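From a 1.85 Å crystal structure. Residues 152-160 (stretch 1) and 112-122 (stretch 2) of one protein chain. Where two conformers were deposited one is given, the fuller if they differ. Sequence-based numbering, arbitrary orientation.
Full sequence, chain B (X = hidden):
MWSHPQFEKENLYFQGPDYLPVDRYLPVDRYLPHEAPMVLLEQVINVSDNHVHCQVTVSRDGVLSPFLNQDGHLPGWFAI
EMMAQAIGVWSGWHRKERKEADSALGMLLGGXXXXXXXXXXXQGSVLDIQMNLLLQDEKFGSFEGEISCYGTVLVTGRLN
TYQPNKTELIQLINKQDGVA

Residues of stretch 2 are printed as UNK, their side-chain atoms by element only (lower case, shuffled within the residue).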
ATOM      1  N   THR B 152      11.633 -11.696 -15.143  1.00 22.70           N
ATOM      2  CA  THR B 152      12.270 -11.996 -13.860  1.00 22.88           C
ATOM      3  C   THR B 152      11.332 -11.603 -12.739  1.00 21.15           C
ATOM      4  O   THR B 152      10.945 -10.430 -12.630  1.00 20.38           O
ATOM      5  CB  THR B 152      13.600 -11.238 -13.698  1.00 23.97           C
ATOM      6  OG1 THR B 152      14.466 -11.593 -14.778  1.00 27.17           O
ATOM      7  CG2 THR B 152      14.287 -11.595 -12.386  1.00 23.30           C
ATOM      8  N   VAL B 153      10.975 -12.581 -11.910  1.00 21.80           N
ATOM      9  CA  VAL B 153      10.067 -12.353 -10.781  1.00 20.95           C
ATOM     10  C   VAL B 153      10.823 -11.615  -9.670  1.00 20.24           C
ATOM     11  O   VAL B 153      11.839 -12.104  -9.183  1.00 20.82           O
ATOM     12  CB  VAL B 153       9.500 -13.685 -10.236  1.00 19.88           C
ATOM     13  CG1 VAL B 153       8.682 -13.447  -8.980  1.00 17.82           C
ATOM     14  CG2 VAL B 153       8.662 -14.387 -11.305  1.00 21.00           C
ATOM     15  N   LEU B 154      10.307 -10.450  -9.277  1.00 19.59           N
ATOM     16  CA  LEU B 154      10.891  -9.618  -8.225  1.00 19.96           C
ATOM     17  C   LEU B 154      10.101  -9.600  -6.916  1.00 19.19           C
ATOM     18  O   LEU B 154      10.687  -9.346  -5.869  1.00 20.11           O
ATOM     19  CB  LEU B 154      11.028  -8.181  -8.722  1.00 20.24           C
ATOM     20  CG  LEU B 154      11.939  -7.955  -9.927  1.00 20.82           C
ATOM     21  CD1 LEU B 154      11.895  -6.484 -10.304  1.00 22.56           C
ATOM     22  CD2 LEU B 154      13.366  -8.392  -9.650  1.00 21.77           C
ATOM     23  N   VAL B 155       8.783  -9.816  -6.982  1.00 16.28           N
ATOM     24  CA  VAL B 155       7.920  -9.830  -5.802  1.00 16.11           C
ATOM     25  C   VAL B 155       6.861 -10.914  -5.965  1.00 16.48           C
ATOM     26  O   VAL B 155       6.322 -11.087  -7.057  1.00 16.19           O
ATOM     27  CB  VAL B 155       7.197  -8.471  -5.595  1.00 16.58           C
ATOM     28  CG1 VAL B 155       6.454  -8.453  -4.265  1.00 17.00           C
ATOM     29  CG2 VAL B 155       8.177  -7.314  -5.666  1.00 18.70           C
ATOM     30  N   THR B 156       6.577 -11.639  -4.887  1.00 18.33           N
ATOM     31  CA  THR B 156       5.415 -12.534  -4.817  1.00 19.60           C
ATOM     32  C   THR B 156       4.638 -12.137  -3.571  1.00 19.92           C
ATOM     33  O   THR B 156       5.193 -11.496  -2.679  1.00 20.30           O
ATOM     34  CB  THR B 156       5.793 -14.034  -4.757  1.00 21.45           C
ATOM     35  OG1 THR B 156       6.648 -14.295  -3.637  1.00 21.81           O
ATOM     36  CG2 THR B 156       6.484 -14.472  -6.046  1.00 23.60           C
ATOM     37  N   GLY B 157       3.361 -12.504  -3.509  1.00 19.50           N
ATOM     38  CA  GLY B 157       2.530 -12.122  -2.371  1.00 18.34           C
ATOM     39  C   GLY B 157       1.070 -12.508  -2.486  1.00 20.35           C
ATOM     40  O   GLY B 157       0.605 -12.876  -3.574  1.00 20.73           O
ATOM     41  N   ARG B 158       0.354 -12.425  -1.357  1.00 20.95           N
ATOM     42  CA  ARG B 158      -1.109 -12.501  -1.333  1.00 20.98           C
ATOM     43  C   ARG B 158      -1.677 -11.258  -0.673  1.00 20.33           C
ATOM     44  O   ARG B 158      -1.154 -10.800   0.353  1.00 20.56           O
ATOM     45  CB  ARG B 158      -1.604 -13.735  -0.584  1.00 24.85           C
ATOM     46  CG  ARG B 158      -1.362 -15.035  -1.322  1.00 28.96           C
ATOM     47  CD  ARG B 158      -2.129 -16.178  -0.679  1.00 32.26           C
ATOM     48  NE  ARG B 158      -1.889 -17.434  -1.381  1.00 36.35           N
ATOM     49  CZ  ARG B 158      -2.388 -18.615  -1.023  1.00 38.87           C
ATOM     50  NH1 ARG B 158      -3.164 -18.731   0.056  1.00 37.51           N
ATOM     51  NH2 ARG B 158      -2.100 -19.692  -1.749  1.00 43.50           N
ATOM     52  N   LEU B 159      -2.740 -10.717  -1.271  1.00 19.30           N
ATOM     53  CA  LEU B 159      -3.428  -9.520  -0.782  1.00 18.24           C
ATOM     54  C   LEU B 159      -4.915  -9.783  -0.557  1.00 19.09           C
ATOM     55  O   LEU B 159      -5.539 -10.533  -1.311  1.00 17.70           O
ATOM     56  CB  LEU B 159      -3.291  -8.366  -1.791  1.00 19.34           C
ATOM     57  CG  LEU B 159      -2.057  -7.482  -1.664  1.00 21.29           C
ATOM     58  CD1 LEU B 159      -0.815  -8.284  -1.993  1.00 24.85           C
ATOM     59  CD2 LEU B 159      -2.149  -6.281  -2.585  1.00 20.98           C
ATOM     60  N   ASN B 160      -5.471  -9.126   0.464  1.00 21.52           N
ATOM     61  CA  ASN B 160      -6.912  -9.113   0.717  1.00 23.98           C
ATOM     62  C   ASN B 160      -7.424  -7.679   0.641  1.00 23.17           C
ATOM     63  O   ASN B 160      -6.823  -6.770   1.217  1.00 20.29           O
ATOM     64  CB  ASN B 160      -7.225  -9.726   2.085  1.00 27.62           C
ATOM     65  CG  ASN B 160      -6.929 -11.213   2.137  1.00 31.45           C
ATOM     66  OD1 ASN B 160      -7.217 -11.948   1.198  1.00 35.90           O
ATOM     67  ND2 ASN B 160      -6.351 -11.662   3.240  1.00 37.46           N
ATOM     68  N   UNK B 112       0.156 -10.843   2.933  1.00 15.77           N
ATOM     69  CA  UNK B 112       0.801 -12.014   3.489  1.00 17.57           C
ATOM     70  C   UNK B 112       1.966 -12.387   2.602  1.00 17.21           C
ATOM     71  O   UNK B 112       1.795 -12.507   1.389  1.00 15.92           O
ATOM     72  n   UNK B 112      -1.744 -15.407   5.214  1.00 43.88           N
ATOM     73  c   UNK B 112      -2.092 -16.668   4.933  1.00 48.63           C
ATOM     74  n   UNK B 112      -2.968 -16.964   3.966  1.00 52.68           N
ATOM     75  c   UNK B 112      -1.239 -13.065   4.605  1.00 26.54           C
ATOM     76  c   UNK B 112      -2.248 -14.208   4.538  1.00 34.41           C
ATOM     77  c   UNK B 112      -0.177 -13.191   3.532  1.00 21.11           C
ATOM     78  n   UNK B 112      -1.548 -17.658   5.636  1.00 47.22           N
ATOM     79  N   UNK B 113       3.136 -12.551   3.221  1.00 17.10           N
ATOM     80  CA  UNK B 113       4.373 -12.947   2.547  1.00 17.84           C
ATOM     81  C   UNK B 113       4.623 -12.187   1.238  1.00 17.20           C
ATOM     82  O   UNK B 113       4.877 -12.760   0.167  1.00 17.32           O
ATOM     83  c   UNK B 113       4.401 -14.450   2.362  1.00 19.94           C
ATOM     84  N   UNK B 114       4.531 -10.866   1.342  1.00 16.77           N
ATOM     85  CA  UNK B 114       4.894  -9.999   0.231  1.00 16.02           C
ATOM     86  C   UNK B 114       6.419  -9.887   0.272  1.00 17.65           C
ATOM     87  O   UNK B 114       6.969  -9.074   0.997  1.00 20.71           O
ATOM     88  c   UNK B 114       2.655  -8.895   0.369  1.00 14.89           C
ATOM     89  c   UNK B 114       4.515  -7.802  -0.928  1.00 15.68           C
ATOM     90  c   UNK B 114       4.158  -8.648   0.287  1.00 15.12           C
ATOM     91  N   UNK B 115       7.089 -10.747  -0.498  1.00 20.09           N
ATOM     92  CA  UNK B 115       8.543 -10.896  -0.442  1.00 19.77           C
ATOM     93  C   UNK B 115       9.180 -10.329  -1.704  1.00 19.28           C
ATOM     94  O   UNK B 115       8.780 -10.681  -2.810  1.00 18.64           O
ATOM     95  c   UNK B 115       7.824 -15.720   3.023  1.00 27.27           C
ATOM     96  c   UNK B 115       9.054 -14.180   1.491  1.00 28.28           C
ATOM     97  n   UNK B 115       8.532 -14.616   2.789  1.00 28.69           N
ATOM     98  c   UNK B 115       8.910 -12.373  -0.263  1.00 20.76           C
ATOM     99  n   UNK B 115       7.520 -16.587   2.051  1.00 28.37           N
ATOM    100  n   UNK B 115       7.423 -15.975   4.264  1.00 25.84           N
ATOM    101  c   UNK B 115       8.305 -12.968   0.999  1.00 23.97           C
ATOM    102  N   UNK B 116      10.162  -9.451  -1.508  1.00 21.61           N
ATOM    103  CA  UNK B 116      10.818  -8.732  -2.596  0.50 22.06           C
ATOM    104  C   UNK B 116      12.262  -9.221  -2.719  1.00 22.39           C
ATOM    105  O   UNK B 116      12.955  -9.351  -1.721  1.00 24.31           O
ATOM    106  c   UNK B 116      10.764  -7.225  -2.310  0.50 21.50           C
ATOM    107  s   UNK B 116      10.931  -6.149  -3.753  0.50 22.93           S
ATOM    108  N   UNK B 117      12.700  -9.469  -3.951  1.00 22.58           N
ATOM    109  CA  UNK B 117      14.075  -9.886  -4.217  1.00 24.30           C
ATOM    110  C   UNK B 117      15.057  -8.713  -4.143  1.00 24.97           C
ATOM    111  O   UNK B 117      16.263  -8.930  -4.023  1.00 26.90           O
ATOM    112  o   UNK B 117      14.931 -12.978  -4.461  1.00 32.40           O
ATOM    113  c   UNK B 117      13.323 -11.782  -5.763  1.00 27.32           C
ATOM    114  n   UNK B 117      12.841 -13.782  -4.502  1.00 31.51           N
ATOM    115  c   UNK B 117      13.767 -12.902  -4.849  1.00 30.70           C
ATOM    116  c   UNK B 117      14.166 -10.526  -5.604  1.00 25.38           C
ATOM    117  N   UNK B 118      14.541  -7.485  -4.230  1.00 24.09           N
ATOM    118  CA  UNK B 118      15.358  -6.270  -4.134  1.00 25.54           C
ATOM    119  C   UNK B 118      14.737  -5.276  -3.157  1.00 23.66           C
ATOM    120  O   UNK B 118      13.522  -5.289  -2.957  1.00 24.09           O
ATOM    121  c   UNK B 118      15.563  -5.595  -5.513  1.00 25.51           C
ATOM    122  c   UNK B 118      14.250  -5.232  -6.180  1.00 25.27           C
ATOM    123  c   UNK B 118      16.381  -6.506  -6.422  1.00 26.56           C
ATOM    124  N   UNK B 119      15.567  -4.423  -2.532  1.00 23.36           N
ATOM    125  CA  UNK B 119      15.054  -3.413  -1.599  1.00 22.03           C
ATOM    126  C   UNK B 119      14.325  -2.253  -2.275  1.00 20.49           C
ATOM    127  O   UNK B 119      13.456  -1.631  -1.654  1.00 20.98           O
ATOM    128  c   UNK B 119      17.042  -4.487  -2.522  1.00 25.43           C
ATOM    129  c   UNK B 119      16.317  -2.930  -0.876  1.00 24.43           C
ATOM    130  c   UNK B 119      17.454  -3.277  -1.754  1.00 25.66           C
ATOM    131  N   UNK B 120      14.670  -1.972  -3.530  1.00 19.76           N
ATOM    132  CA  UNK B 120      13.996  -0.932  -4.315  1.00 20.02           C
ATOM    133  C   UNK B 120      13.982  -1.298  -5.784  1.00 19.74           C
ATOM    134  O   UNK B 120      14.809  -2.100  -6.244  1.00 19.91           O
ATOM    135  c   UNK B 120      14.672   0.418  -4.113  1.00 20.33           C
ATOM    136  N   UNK B 121      13.028  -0.726  -6.519  1.00 18.22           N
ATOM    137  CA  UNK B 121      12.961  -0.916  -7.972  1.00 18.98           C
ATOM    138  C   UNK B 121      13.715   0.214  -8.651  1.00 20.34           C
ATOM    139  O   UNK B 121      13.391   1.391  -8.463  1.00 19.18           O
ATOM    140  c   UNK B 121      11.510  -0.938  -8.452  1.00 19.41           C
ATOM    141  c   UNK B 121      10.730  -3.322  -8.194  1.00 20.95           C
ATOM    142  c   UNK B 121       9.798  -1.654  -6.752  1.00 19.16           C
ATOM    143  c   UNK B 121       9.943  -4.302  -7.588  1.00 20.70           C
ATOM    144  c   UNK B 121       9.011  -2.630  -6.137  1.00 20.33           C
ATOM    145  c   UNK B 121       9.096  -3.949  -6.547  1.00 21.15           C
ATOM    146  c   UNK B 121      10.664  -1.990  -7.785  1.00 19.60           C
ATOM    147  N   UNK B 122      14.704  -0.146  -9.466  1.00 22.05           N
ATOM    148  CA  UNK B 122      15.597   0.842 -10.046  1.00 25.20           C
ATOM    149  C   UNK B 122      14.888   1.677 -11.110  1.00 24.24           C
ATOM    150  O   UNK B 122      14.004   1.194 -11.825  1.00 23.24           O
ATOM    151  c   UNK B 122      17.709  -0.425  -9.501  1.00 31.31           C
ATOM    152  o   UNK B 122      16.530  -0.825 -11.541  1.00 33.59           O
ATOM    153  c   UNK B 122      16.880   0.195 -10.613  1.00 29.25           C
TER
HETATM  154  O   HOH W   1       5.008 -14.897  -1.453  1.00 26.58           O

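Position 112 carries three carbons, a nitrogen, then a carbon bearing two more nitrogens, one of these 4.3 Å from R158 NH1: a guanidinium, so R112. R112 N donates to R158 O at 2.9 Å, and R158 N donates to R112 O at 3.1 Å. Both side chains lie on one sheet face, their like charges close.

Position 113 has a single side-chain carbon, hence A113. With phi/psi of 45/51 it lies within the bulge, as does V-shaped position 114, both between the bridged 112 and 115, with G157 across from them. A113 O sits 3.1 Å from T156 O, two acceptors that cannot bond. A water donates to A113 O at 2.7 Å and lies 2.8 Å from T156 OG1, while G157 CA offers a CA-H...O contact to A113 O at 3.5 Å.

Position 114 shows one carbon carrying two more, one branch 3.9 Å from V155 CG1 and the other 4.2 Å from L159 CD1: a beta-branched V114. An ideal CB on G157 would come within a tight 3.1 Å of V114 CG2, so the bare glycine makes room.

Position 115 has three carbons, a nitrogen, then a carbon bearing two more nitrogens: R115. R115 N donates to T156 O at 3.0 Å, and T156 N donates to R115 O at 3.2 Å. The end of the side chain leads off, NE and NH2 hydrogen-bonded elsewhere in the structure.

Position 116 holds one carbon then a sulfur, 3.5 Å from V155 CG2: C116.

Position 117 has three carbons, the second 3.7 Å from V153 O, the third carrying one oxygen and one nitrogen: an amide, Q117. The backbone Q117 N donates to L154 O at 2.8 Å.

Position 118, a carbon with two branches, is V118, and makes no close contact. Position 119, three carbons closing onto the backbone nitrogen, is P119; position 120, one carbon, is A120. Neither reaches stretch 1.

Position 121 has one carbon and a six-carbon ring, whose edge meets V155 CG2 at 3.6 Å and L154 CD1 at 4.0 Å: F121.

Position 122, a carbon bearing oxygen and carbon, is T122, out of reach.

The contact is an antiparallel ladder of five backbone hydrogen bonds, its register shifted by one between T156 and R158. Pairing and packing occur together: V155 and C116 share one face, F121 also meeting V155, while the other carries T156 and the arginines. For a designer, the rule is that a bulge can be accommodated where glycine faces valine and a water links A113 O and T156 OG1.

Stretch 2 (112-122) RAVRCQVPAFT
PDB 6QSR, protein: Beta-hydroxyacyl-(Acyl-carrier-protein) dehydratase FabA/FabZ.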